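Local atomic coordinates of myosin-2 (Saccharomyces cerevisiae, PDB entry 2F6H), a protein that carries organelles and other cargo along polarized actin cables, its globular tail, the part described here, binding receptor proteins on the cargo. Residues A[7-12]-A[412-417]; A[91-96]-A[160-165]; A[110-115]-A[142-147]; A[176-181]-A[256-261]. All coordinates share one frame; numbering follows the deposited sequence.

Interaction 1 of 4, residues A[7-12]-A[412-417]; sequences EELYRL and DLVAQQ
Leu-413 is the residue of 412-417 with the most surface buried here, lying between Glu-8, Leu-9 and Leu-12 of the N-terminal helix. Its CB rests on Leu-9, 4.0 Å from CG of Leu-9, and the two leucine side chains lie antiparallel and overlap side by side. Farther out, CD2 of Leu-413 meets CD1 of Leu-12 at 3.6 Å. The same methyl and its twin lie beside the Glu-8 carboxylate, with CD1 of Leu-413 3.8 Å from OE1 of Glu-8. With its CG anti to the backbone N (chi1 -164°) and the chain extended beyond, Glu-8 lays its methylenes against the leucine, while its charge is answered by a salt bridge to Arg-409, one turn before Leu-413. A glutamate suits this border because its stem is greasy and its tip ionic. Val-414 follows with a lighter touch: its CG2 stands 4.2 Å from CD2 of Leu-9, the two side chains roughly perpendicular. Gln-417 points back against Leu-9 and brings its amide up to that residue's other methyl, NE2 of Gln-417 being 4.0 Å from CD1 of Leu-9. That NE2 is hydrogen-bonded to OD1 of Asn-6, which helps to fix the amide. Leu-9 also touches Glu-60 and Arg-63 of helix 49-63. The segment axes approach to 10.4 Å at 152°, a spacing set by leucines on both sides: this is an antiparallel helix pair that joins the N-terminal helix to the C-terminal helix of the helical cargo-binding tail.

Interaction 2 of 4, residues A[91-96]-A[160-165]; sequences NDLIPS and KKLQKQ
Leu-93, in the first turn of helix 93-120, packs on Lys-161 and Gln-165 of helix 130-176, and the contact is mainly apolar. Its CG lies anti to the backbone N (chi1 -151°), which sends the two methyls across to the other helix. There CD2 of Leu-93 rests 4.0 Å from CB of Lys-161. The extended chain of Gln-165 comes to meet the leucine head-on, its methylene CG 3.8 Å from CD1 of Leu-93. Ile-94 adds a further apolar touch, its CG1 4.1 Å from CD1 of Leu-162, with the two side chains at about a right angle. Branched aliphatic residues suit such a buried place, since they fill it without leaving polar atoms to be satisfied.

One contact sets a methyl against a polar group: CD1 of Leu-93 lies 3.8 Å from the backbone O of Lys-161.

Polar groups are satisfied by residues outside the two segments. Lys-161 offers only its stem to the leucine; its chain then turns off to carry NZ to the carbonyl oxygens of Thr-86 and Leu-88, so a long lysine can serve both a greasy neighbour and a polar one. The backbone O of Leu-93 accepts a hydrogen bond from NE1 of Trp-158, just ahead of 160-165 on the same helix. Beyond the pair, Ile-94 packs on Phe-210 and Ile-214 of helix 204-220, and Leu-162 on Leu-235 of helix 225-248. The arrangement is that of a helix start packed on the C-terminal third of the long helix 130-176, in the core of the Dilute-family helical bundle.

Interaction 3 of 4, residues A[110-115]-A[142-147]; sequences FVVFAL and ELKDDF
The two helices run antiparallel, their short axes 9.3 Å apart at closest approach and 159° between directions, with Val-111 and Lys-144 nearest, CA to CA at 5.9 Å. Small, beta-branched Val-111 permits this closeness, and its two methyls divide the work. CG1 presses on the opposite backbone, 3.6 Å from N of Lys-144. CG2, placed beside its own backbone N (chi1 of CG1 176°), drops between two larger groups: it is 3.9 Å from CD2 of Leu-143 and 3.8 Å from CD2 of the Phe-147 ring, the side chains of Val-111 and Phe-147 standing nearly perpendicular. Lys-144 supplies the other half of the contact with its methylenes. Extended as far as CE, it reaches across 110-115, so that its CD lies 3.9 Å from CD1 of Leu-115 and 4.1 Å from CG2 of Val-112. A lysine fits this partly exposed flank because its stem packs like a hydrocarbon while the charged end can continue past it. Around the pair, Phe-110 and Leu-143 both pack on Trp-62 of helix 49-63, while Leu-143 touches Leu-74 and Phe-147 touches Leu-78 of helix 67-86, placing this antiparallel pair against two preceding helices of the bundle.

Interaction 4 of 4, residues A[176-181]-A[256-261]; sequences ISESLP and WKRGLQ
Gln-261 and Arg-258, one turn apart on helix 256-275, hold the irregular chain that leaves the end of helix 130-176, a loop-on-helix contact within the Dilute-family helical tail. CB of Gln-261 lies 3.4 Å from OG of Ser-179, the hydroxyl that also donates a hydrogen bond to the backbone O of Gln-261. The next atom, CG of Gln-261, is 3.6 Å from that same OG of Ser-179 and 4.0 Å from CD1 of Leu-180. At the tip the amide is shared out. OE1 has a weak hydrogen bond to OG of Ser-184, farther along the loop, and lies over one face of the Arg-258 guanidinium, offset toward its rim. NE2 of Gln-261 is packed against the stem of Glu-178, 3.1 Å from CB of Glu-178, with the amide plane 50° from the carboxylate plane. It is also close to the carbonyl O of Leu-180, at an angle too poor for a hydrogen bond. Glutamine suits the place by having a stem to pack and an amide for polar neighbours.

Glu-178 keeps its own acid turned to the loop, OE1 accepting a hydrogen bond from N of Gly-182. Leu-180 adds an apolar touch on the helix, with its CD1 4.2 Å from CD2 of Leu-260. Arg-258 has the length to reach the last turn of helix 130-176, bending at chi2 and chi3 on the way. Its NH1 donates to the carbonyl O of Ile-176 over 3.3 Å, with an N-H...O angle of 143° and the nitrogen standing 37° out of the carbonyl plane.

From the N terminus, the chain opens interaction 1 in its first helix and closes it only in its last, so that loop encloses the other three contacts. Interaction 2 opens at the start of helix 93-120 and closes in helix 130-176; interaction 3 lies within it, pairing the same two helices about 28 Å away between centres. Interaction 4 follows in series, joining the loop after helix 130-176 to helix 256-275. None of the loops cross. Interactions 1 and 4 are on opposite sides of the chain's centre, about 65 Å between centres, while interaction 2 lies near the middle. Helix 130-176 thus links interaction 3, interaction 2 and the start of interaction 4 along the elongated tail.

Interaction 1 of 4, residues A[7-12]-A[412-417]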
# COMPACT_ATOMS: atom_id res chain seq x y z
N GLU A 7 18.95 35.42 -17.20
CA GLU A 7 20.38 35.35 -16.94
C GLU A 7 20.63 34.79 -15.54
O GLU A 7 21.51 33.95 -15.37
CB GLU A 7 21.00 36.76 -17.09
CG GLU A 7 22.52 36.85 -16.82
CD GLU A 7 23.00 38.28 -16.46
OE1 GLU A 7 22.31 39.28 -16.83
OE2 GLU A 7 24.07 38.40 -15.79
N GLU A 8 19.86 35.25 -14.55
CA GLU A 8 19.99 34.75 -13.18
C GLU A 8 19.45 33.34 -13.07
O GLU A 8 20.07 32.51 -12.41
CB GLU A 8 19.30 35.66 -12.15
CG GLU A 8 19.75 35.36 -10.71
CD GLU A 8 19.05 36.19 -9.65
OE1 GLU A 8 18.18 37.01 -10.03
OE2 GLU A 8 19.36 36.01 -8.43
N LEU A 9 18.32 33.05 -13.72
CA LEU A 9 17.80 31.67 -13.76
C LEU A 9 18.85 30.73 -14.30
O LEU A 9 19.16 29.71 -13.68
CB LEU A 9 16.53 31.54 -14.61
CG LEU A 9 15.19 31.72 -13.90
CD1 LEU A 9 14.07 31.86 -14.90
CD2 LEU A 9 14.91 30.56 -12.96
N TYR A 10 19.41 31.10 -15.45
CA TYR A 10 20.39 30.25 -16.13
C TYR A 10 21.62 29.95 -15.28
O TYR A 10 22.09 28.81 -15.26
CB TYR A 10 20.84 30.85 -17.48
CG TYR A 10 21.65 29.89 -18.30
CD1 TYR A 10 23.03 29.74 -18.08
CD2 TYR A 10 21.05 29.09 -19.28
CE1 TYR A 10 23.79 28.81 -18.83
CE2 TYR A 10 21.79 28.16 -20.04
CZ TYR A 10 23.16 28.03 -19.81
OH TYR A 10 23.89 27.12 -20.56
N ARG A 11 22.15 30.95 -14.57
CA ARG A 11 23.31 30.68 -13.72
C ARG A 11 22.94 29.82 -12.48
O ARG A 11 23.77 29.03 -12.02
CB ARG A 11 24.06 31.98 -13.35
CG ARG A 11 23.31 33.00 -12.47
CD ARG A 11 24.29 34.07 -11.91
NE ARG A 11 23.62 35.25 -11.35
CZ ARG A 11 23.14 36.27 -12.07
NH1 ARG A 11 23.23 36.29 -13.40
NH2 ARG A 11 22.54 37.29 -11.45
N LEU A 12 21.70 29.93 -11.98
CA LEU A 12 21.27 29.12 -10.82
C LEU A 12 21.16 27.64 -11.17
O LEU A 12 21.40 26.78 -10.33
CB LEU A 12 19.91 29.59 -10.27
CG LEU A 12 19.89 30.91 -9.50
CD1 LEU A 12 18.47 31.45 -9.36
CD2 LEU A 12 20.55 30.77 -8.14
N ASP A 412 11.02 31.76 -7.12
CA ASP A 412 10.66 33.18 -7.04
C ASP A 412 10.83 33.89 -8.39
O ASP A 412 10.01 34.71 -8.76
CB ASP A 412 11.55 33.90 -6.00
CG ASP A 412 11.19 33.56 -4.53
OD1 ASP A 412 10.24 32.78 -4.25
OD2 ASP A 412 11.87 34.12 -3.65
N LEU A 413 11.94 33.59 -9.07
CA LEU A 413 12.21 34.12 -10.41
C LEU A 413 11.20 33.64 -11.47
O LEU A 413 10.69 34.43 -12.27
CB LEU A 413 13.62 33.71 -10.84
CG LEU A 413 14.82 34.66 -10.83
CD1 LEU A 413 14.57 35.95 -10.09
CD2 LEU A 413 16.02 33.94 -10.30
N VAL A 414 10.92 32.33 -11.50
CA VAL A 414 9.89 31.81 -12.39
C VAL A 414 8.58 32.58 -12.15
O VAL A 414 7.96 33.07 -13.09
CB VAL A 414 9.70 30.28 -12.24
CG1 VAL A 414 8.39 29.82 -12.87
CG2 VAL A 414 10.87 29.53 -12.86
N ALA A 415 8.19 32.72 -10.88
CA ALA A 415 6.99 33.48 -10.51
C ALA A 415 7.00 34.98 -10.94
O ALA A 415 5.95 35.55 -11.23
CB ALA A 415 6.75 33.36 -9.01
N GLN A 416 8.16 35.62 -10.94
CA GLN A 416 8.28 37.00 -11.43
C GLN A 416 7.95 37.09 -12.92
O GLN A 416 7.29 38.04 -13.34
CB GLN A 416 9.69 37.57 -11.21
CG GLN A 416 9.97 38.07 -9.81
CD GLN A 416 11.36 38.67 -9.66
OE1 GLN A 416 12.00 39.06 -10.66
NE2 GLN A 416 11.85 38.75 -8.41
N GLN A 417 8.41 36.13 -13.72
CA GLN A 417 8.15 36.17 -15.17
C GLN A 417 6.71 35.77 -15.54
O GLN A 417 6.34 35.79 -16.72
CB GLN A 417 9.20 35.37 -15.96
CG GLN A 417 9.38 33.91 -15.57
CD GLN A 417 10.45 33.18 -16.37
OE1 GLN A 417 10.43 31.95 -16.49
NE2 GLN A 417 11.39 33.95 -16.94

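Interaction 2 of 4, residues A[91-96]-A[160-165]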
# COMPACT_ATOMS: atom_id res chain seq x y z
N ASN A 91 6.35 4.44 13.17
CA ASN A 91 5.06 5.13 13.25
C ASN A 91 4.79 5.97 12.01
O ASN A 91 3.65 6.18 11.65
CB ASN A 91 5.00 6.03 14.49
CG ASN A 91 5.24 5.26 15.79
OD1 ASN A 91 4.50 4.33 16.13
ND2 ASN A 91 6.28 5.66 16.51
N ASP A 92 5.85 6.42 11.35
CA ASP A 92 5.76 7.20 10.11
C ASP A 92 5.55 6.38 8.83
O ASP A 92 5.44 6.95 7.74
CB ASP A 92 7.05 8.02 9.91
CG ASP A 92 7.20 9.15 10.92
OD1 ASP A 92 6.19 9.59 11.53
OD2 ASP A 92 8.36 9.63 11.05
N LEU A 93 5.53 5.06 8.94
CA LEU A 93 5.48 4.20 7.77
C LEU A 93 4.32 4.55 6.83
O LEU A 93 4.54 4.80 5.67
CB LEU A 93 5.39 2.73 8.18
CG LEU A 93 5.97 1.63 7.27
CD1 LEU A 93 5.07 0.44 7.29
CD2 LEU A 93 6.27 2.02 5.85
N ILE A 94 3.10 4.57 7.34
CA ILE A 94 1.92 4.83 6.52
C ILE A 94 1.90 6.25 5.91
O ILE A 94 1.92 6.38 4.70
CB ILE A 94 0.59 4.50 7.26
CG1 ILE A 94 0.48 3.00 7.50
CG2 ILE A 94 -0.64 4.96 6.41
CD1 ILE A 94 -0.61 2.59 8.49
N PRO A 95 1.90 7.30 6.75
CA PRO A 95 1.86 8.65 6.17
C PRO A 95 2.98 8.94 5.19
O PRO A 95 2.74 9.51 4.14
CB PRO A 95 1.98 9.58 7.38
CG PRO A 95 2.03 8.74 8.61
CD PRO A 95 1.92 7.32 8.24
N SER A 96 4.19 8.56 5.53
CA SER A 96 5.35 8.87 4.68
C SER A 96 5.29 8.11 3.36
O SER A 96 5.62 8.66 2.33
CB SER A 96 6.66 8.61 5.41
OG SER A 96 6.83 9.57 6.46
N LYS A 160 5.44 -4.15 1.14
CA LYS A 160 6.11 -5.21 1.90
C LYS A 160 6.34 -4.82 3.35
O LYS A 160 6.14 -5.63 4.25
CB LYS A 160 7.44 -5.60 1.26
CG LYS A 160 8.14 -6.79 1.94
CD LYS A 160 9.51 -7.11 1.24
CE LYS A 160 9.33 -7.97 0.02
NZ LYS A 160 8.26 -8.98 0.24
N LYS A 161 6.78 -3.58 3.58
CA LYS A 161 6.96 -3.05 4.92
C LYS A 161 5.64 -3.05 5.72
O LYS A 161 5.65 -3.26 6.92
CB LYS A 161 7.53 -1.63 4.88
CG LYS A 161 8.97 -1.56 4.43
CD LYS A 161 9.47 -0.13 4.35
CE LYS A 161 10.87 -0.01 3.82
NZ LYS A 161 11.84 0.07 4.94
N LEU A 162 4.54 -2.81 5.01
CA LEU A 162 3.22 -2.77 5.63
C LEU A 162 2.85 -4.18 6.06
O LEU A 162 2.33 -4.38 7.16
CB LEU A 162 2.16 -2.29 4.63
CG LEU A 162 1.60 -0.88 4.69
CD1 LEU A 162 2.54 0.04 5.47
CD2 LEU A 162 1.38 -0.33 3.29
N GLN A 163 3.11 -5.16 5.18
CA GLN A 163 2.88 -6.56 5.50
C GLN A 163 3.67 -6.99 6.73
O GLN A 163 3.13 -7.67 7.60
CB GLN A 163 3.26 -7.43 4.33
CG GLN A 163 2.29 -7.35 3.16
CD GLN A 163 2.65 -8.32 2.05
OE1 GLN A 163 3.80 -8.67 1.87
NE2 GLN A 163 1.66 -8.74 1.29
N LYS A 164 4.95 -6.61 6.79
CA LYS A 164 5.82 -6.94 7.91
C LYS A 164 5.28 -6.38 9.23
O LYS A 164 5.31 -7.08 10.23
CB LYS A 164 7.23 -6.40 7.67
CG LYS A 164 8.24 -7.38 7.01
CD LYS A 164 7.64 -8.25 5.92
CE LYS A 164 8.70 -9.18 5.27
NZ LYS A 164 10.00 -8.51 4.94
N GLN A 165 4.79 -5.13 9.22
CA GLN A 165 4.15 -4.49 10.39
C GLN A 165 2.90 -5.19 10.84
O GLN A 165 2.65 -5.28 12.02
CB GLN A 165 3.78 -3.03 10.15
CG GLN A 165 4.93 -2.05 10.19
CD GLN A 165 4.55 -0.63 10.63
OE1 GLN A 165 5.43 0.17 10.95
NE2 GLN A 165 3.25 -0.29 10.62

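Interaction 3 of 4, residues A[110-115]-A[142-147]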
# COMPACT_ATOMS: atom_id res chain seq x y z
N PHE A 110 3.23 14.53 -14.67
CA PHE A 110 3.81 15.65 -15.41
C PHE A 110 4.60 15.19 -16.64
O PHE A 110 4.54 15.83 -17.68
CB PHE A 110 4.73 16.51 -14.54
CG PHE A 110 5.51 17.55 -15.33
CD1 PHE A 110 4.85 18.63 -15.91
CD2 PHE A 110 6.86 17.41 -15.54
CE1 PHE A 110 5.54 19.56 -16.66
CE2 PHE A 110 7.54 18.32 -16.29
CZ PHE A 110 6.88 19.41 -16.86
N VAL A 111 5.35 14.10 -16.51
CA VAL A 111 6.20 13.61 -17.58
C VAL A 111 5.37 13.07 -18.75
O VAL A 111 5.77 13.20 -19.91
CB VAL A 111 7.12 12.48 -17.10
CG1 VAL A 111 7.92 11.92 -18.25
CG2 VAL A 111 8.07 12.98 -16.06
N VAL A 112 4.24 12.46 -18.45
CA VAL A 112 3.31 12.00 -19.48
C VAL A 112 2.66 13.20 -20.18
O VAL A 112 2.42 13.20 -21.39
CB VAL A 112 2.24 11.09 -18.86
CG1 VAL A 112 1.15 10.79 -19.85
CG2 VAL A 112 2.86 9.81 -18.39
N PHE A 113 2.36 14.23 -19.39
CA PHE A 113 1.82 15.46 -19.91
C PHE A 113 2.86 16.11 -20.85
O PHE A 113 2.51 16.55 -21.95
CB PHE A 113 1.40 16.41 -18.77
CG PHE A 113 1.26 17.83 -19.20
CD1 PHE A 113 0.08 18.28 -19.77
CD2 PHE A 113 2.32 18.71 -19.07
CE1 PHE A 113 -0.05 19.60 -20.20
CE2 PHE A 113 2.21 20.02 -19.50
CZ PHE A 113 1.01 20.47 -20.06
N ALA A 114 4.12 16.14 -20.41
CA ALA A 114 5.20 16.73 -21.20
C ALA A 114 5.39 16.02 -22.53
O ALA A 114 5.57 16.67 -23.56
CB ALA A 114 6.50 16.71 -20.43
N LEU A 115 5.40 14.68 -22.48
CA LEU A 115 5.61 13.85 -23.65
C LEU A 115 4.51 14.07 -24.67
O LEU A 115 4.78 14.22 -25.85
CB LEU A 115 5.61 12.35 -23.27
CG LEU A 115 6.57 11.39 -23.96
CD1 LEU A 115 5.99 10.01 -24.00
CD2 LEU A 115 6.98 11.84 -25.35
N GLU A 142 12.20 8.13 -22.07
CA GLU A 142 13.02 7.39 -21.14
C GLU A 142 12.70 7.80 -19.69
O GLU A 142 12.72 6.97 -18.78
CB GLU A 142 14.49 7.68 -21.46
CG GLU A 142 15.47 6.66 -20.91
CD GLU A 142 16.96 7.14 -20.91
OE1 GLU A 142 17.27 8.24 -21.47
OE2 GLU A 142 17.80 6.38 -20.32
N LEU A 143 12.40 9.07 -19.48
CA LEU A 143 12.03 9.56 -18.15
C LEU A 143 10.69 8.99 -17.72
O LEU A 143 10.51 8.63 -16.55
CB LEU A 143 12.01 11.07 -18.12
CG LEU A 143 11.69 11.79 -16.80
CD1 LEU A 143 12.61 11.35 -15.64
CD2 LEU A 143 11.80 13.28 -17.06
N LYS A 144 9.75 8.86 -18.67
CA LYS A 144 8.46 8.23 -18.40
C LYS A 144 8.61 6.77 -17.93
O LYS A 144 8.03 6.39 -16.92
CB LYS A 144 7.54 8.35 -19.62
CG LYS A 144 6.32 7.50 -19.60
CD LYS A 144 5.47 7.81 -20.81
CE LYS A 144 4.29 6.89 -20.91
NZ LYS A 144 4.72 5.50 -21.13
N ASP A 145 9.40 5.98 -18.64
CA ASP A 145 9.74 4.63 -18.21
C ASP A 145 10.43 4.58 -16.84
O ASP A 145 10.17 3.67 -16.04
CB ASP A 145 10.67 3.97 -19.22
CG ASP A 145 9.98 3.66 -20.57
OD1 ASP A 145 8.77 3.92 -20.76
OD2 ASP A 145 10.69 3.11 -21.46
N ASP A 146 11.33 5.53 -16.57
CA ASP A 146 12.01 5.60 -15.26
C ASP A 146 11.08 5.91 -14.09
O ASP A 146 11.28 5.36 -13.02
CB ASP A 146 13.14 6.64 -15.26
CG ASP A 146 14.34 6.22 -16.11
OD1 ASP A 146 14.54 5.01 -16.36
OD2 ASP A 146 15.11 7.12 -16.52
N PHE A 147 10.10 6.77 -14.29
CA PHE A 147 9.14 7.11 -13.25
C PHE A 147 8.08 6.03 -13.04
O PHE A 147 7.64 5.82 -11.93
CB PHE A 147 8.51 8.48 -13.51
CG PHE A 147 9.27 9.60 -12.89
CD1 PHE A 147 9.44 9.64 -11.52
CD2 PHE A 147 9.82 10.61 -13.66
CE1 PHE A 147 10.17 10.65 -10.92
CE2 PHE A 147 10.54 11.65 -13.07
CZ PHE A 147 10.72 11.66 -11.71

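Interaction 4 of 4, residues A[176-181]-A[256-261]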
# COMPACT_ATOMS: atom_id res chain seq x y z
N ILE A 176 -4.39 -14.34 19.27
CA ILE A 176 -4.08 -14.57 20.68
C ILE A 176 -4.80 -13.62 21.65
O ILE A 176 -5.33 -14.09 22.64
CB ILE A 176 -2.52 -14.62 20.90
CG1 ILE A 176 -2.01 -15.98 20.39
CG2 ILE A 176 -2.13 -14.44 22.38
CD1 ILE A 176 -0.60 -15.94 19.97
N SER A 177 -4.85 -12.32 21.36
CA SER A 177 -5.46 -11.38 22.29
C SER A 177 -6.92 -11.75 22.49
O SER A 177 -7.64 -12.03 21.52
CB SER A 177 -5.33 -9.92 21.84
OG SER A 177 -6.47 -9.45 21.11
N GLU A 178 -7.34 -11.76 23.76
CA GLU A 178 -8.73 -12.03 24.12
C GLU A 178 -9.56 -10.79 23.92
O GLU A 178 -9.30 -9.78 24.53
CB GLU A 178 -8.83 -12.49 25.57
CG GLU A 178 -8.27 -13.88 25.81
CD GLU A 178 -8.50 -14.33 27.24
OE1 GLU A 178 -8.25 -13.52 28.17
OE2 GLU A 178 -8.95 -15.49 27.44
N SER A 179 -10.56 -10.87 23.05
CA SER A 179 -11.60 -9.83 22.96
C SER A 179 -12.49 -9.79 24.23
O SER A 179 -13.09 -8.76 24.55
CB SER A 179 -12.47 -10.02 21.70
OG SER A 179 -12.66 -11.38 21.38
N LEU A 180 -12.56 -10.94 24.92
CA LEU A 180 -13.24 -11.09 26.21
C LEU A 180 -12.20 -11.55 27.23
O LEU A 180 -12.06 -12.75 27.49
CB LEU A 180 -14.38 -12.11 26.09
CG LEU A 180 -15.42 -11.91 24.97
CD1 LEU A 180 -16.14 -13.23 24.67
CD2 LEU A 180 -16.41 -10.80 25.34
N PRO A 181 -11.44 -10.60 27.80
CA PRO A 181 -10.36 -10.96 28.73
C PRO A 181 -10.83 -11.87 29.86
O PRO A 181 -11.90 -11.64 30.47
CB PRO A 181 -9.90 -9.60 29.26
CG PRO A 181 -10.21 -8.64 28.17
CD PRO A 181 -11.51 -9.13 27.60
N TRP A 256 -14.72 -23.72 21.51
CA TRP A 256 -15.91 -22.87 21.34
C TRP A 256 -15.63 -21.45 21.82
O TRP A 256 -15.89 -20.51 21.11
CB TRP A 256 -17.15 -23.47 22.04
CG TRP A 256 -18.35 -22.61 21.81
CD1 TRP A 256 -19.25 -22.69 20.78
CD2 TRP A 256 -18.73 -21.50 22.61
NE1 TRP A 256 -20.20 -21.67 20.90
CE2 TRP A 256 -19.89 -20.93 22.01
CE3 TRP A 256 -18.23 -20.93 23.78
CZ2 TRP A 256 -20.54 -19.82 22.56
CZ3 TRP A 256 -18.87 -19.83 24.31
CH2 TRP A 256 -20.01 -19.28 23.69
N LYS A 257 -15.07 -21.28 23.02
CA LYS A 257 -14.74 -19.92 23.50
C LYS A 257 -13.81 -19.14 22.58
O LYS A 257 -14.02 -17.95 22.36
CB LYS A 257 -14.14 -19.95 24.88
CG LYS A 257 -15.16 -20.27 25.92
CD LYS A 257 -14.65 -19.94 27.27
CE LYS A 257 -15.32 -20.80 28.32
NZ LYS A 257 -14.62 -20.54 29.63
N ARG A 258 -12.78 -19.83 22.02
CA ARG A 258 -11.85 -19.14 21.10
C ARG A 258 -12.57 -18.80 19.82
O ARG A 258 -12.29 -17.75 19.21
CB ARG A 258 -10.61 -19.95 20.73
CG ARG A 258 -9.60 -20.12 21.86
CD ARG A 258 -8.75 -18.91 22.28
NE ARG A 258 -8.83 -17.69 21.49
CZ ARG A 258 -8.22 -16.55 21.85
NH1 ARG A 258 -7.53 -16.51 22.98
NH2 ARG A 258 -8.32 -15.47 21.07
N GLY A 259 -13.48 -19.65 19.38
CA GLY A 259 -14.31 -19.36 18.20
C GLY A 259 -15.10 -18.07 18.34
O GLY A 259 -15.17 -17.25 17.43
N LEU A 260 -15.70 -17.89 19.51
CA LEU A 260 -16.52 -16.71 19.75
C LEU A 260 -15.63 -15.45 19.75
O LEU A 260 -15.93 -14.48 19.07
CB LEU A 260 -17.28 -16.82 21.07
CG LEU A 260 -18.25 -15.65 21.25
CD1 LEU A 260 -19.32 -15.67 20.18
CD2 LEU A 260 -18.87 -15.69 22.60
N GLN A 261 -14.53 -15.50 20.49
CA GLN A 261 -13.51 -14.44 20.48
C GLN A 261 -12.94 -14.10 19.11
O GLN A 261 -12.85 -12.92 18.78
CB GLN A 261 -12.39 -14.76 21.48
CG GLN A 261 -12.87 -14.60 22.92
CD GLN A 261 -11.89 -15.11 23.95
OE1 GLN A 261 -11.65 -16.31 24.05
NE2 GLN A 261 -11.34 -14.20 24.74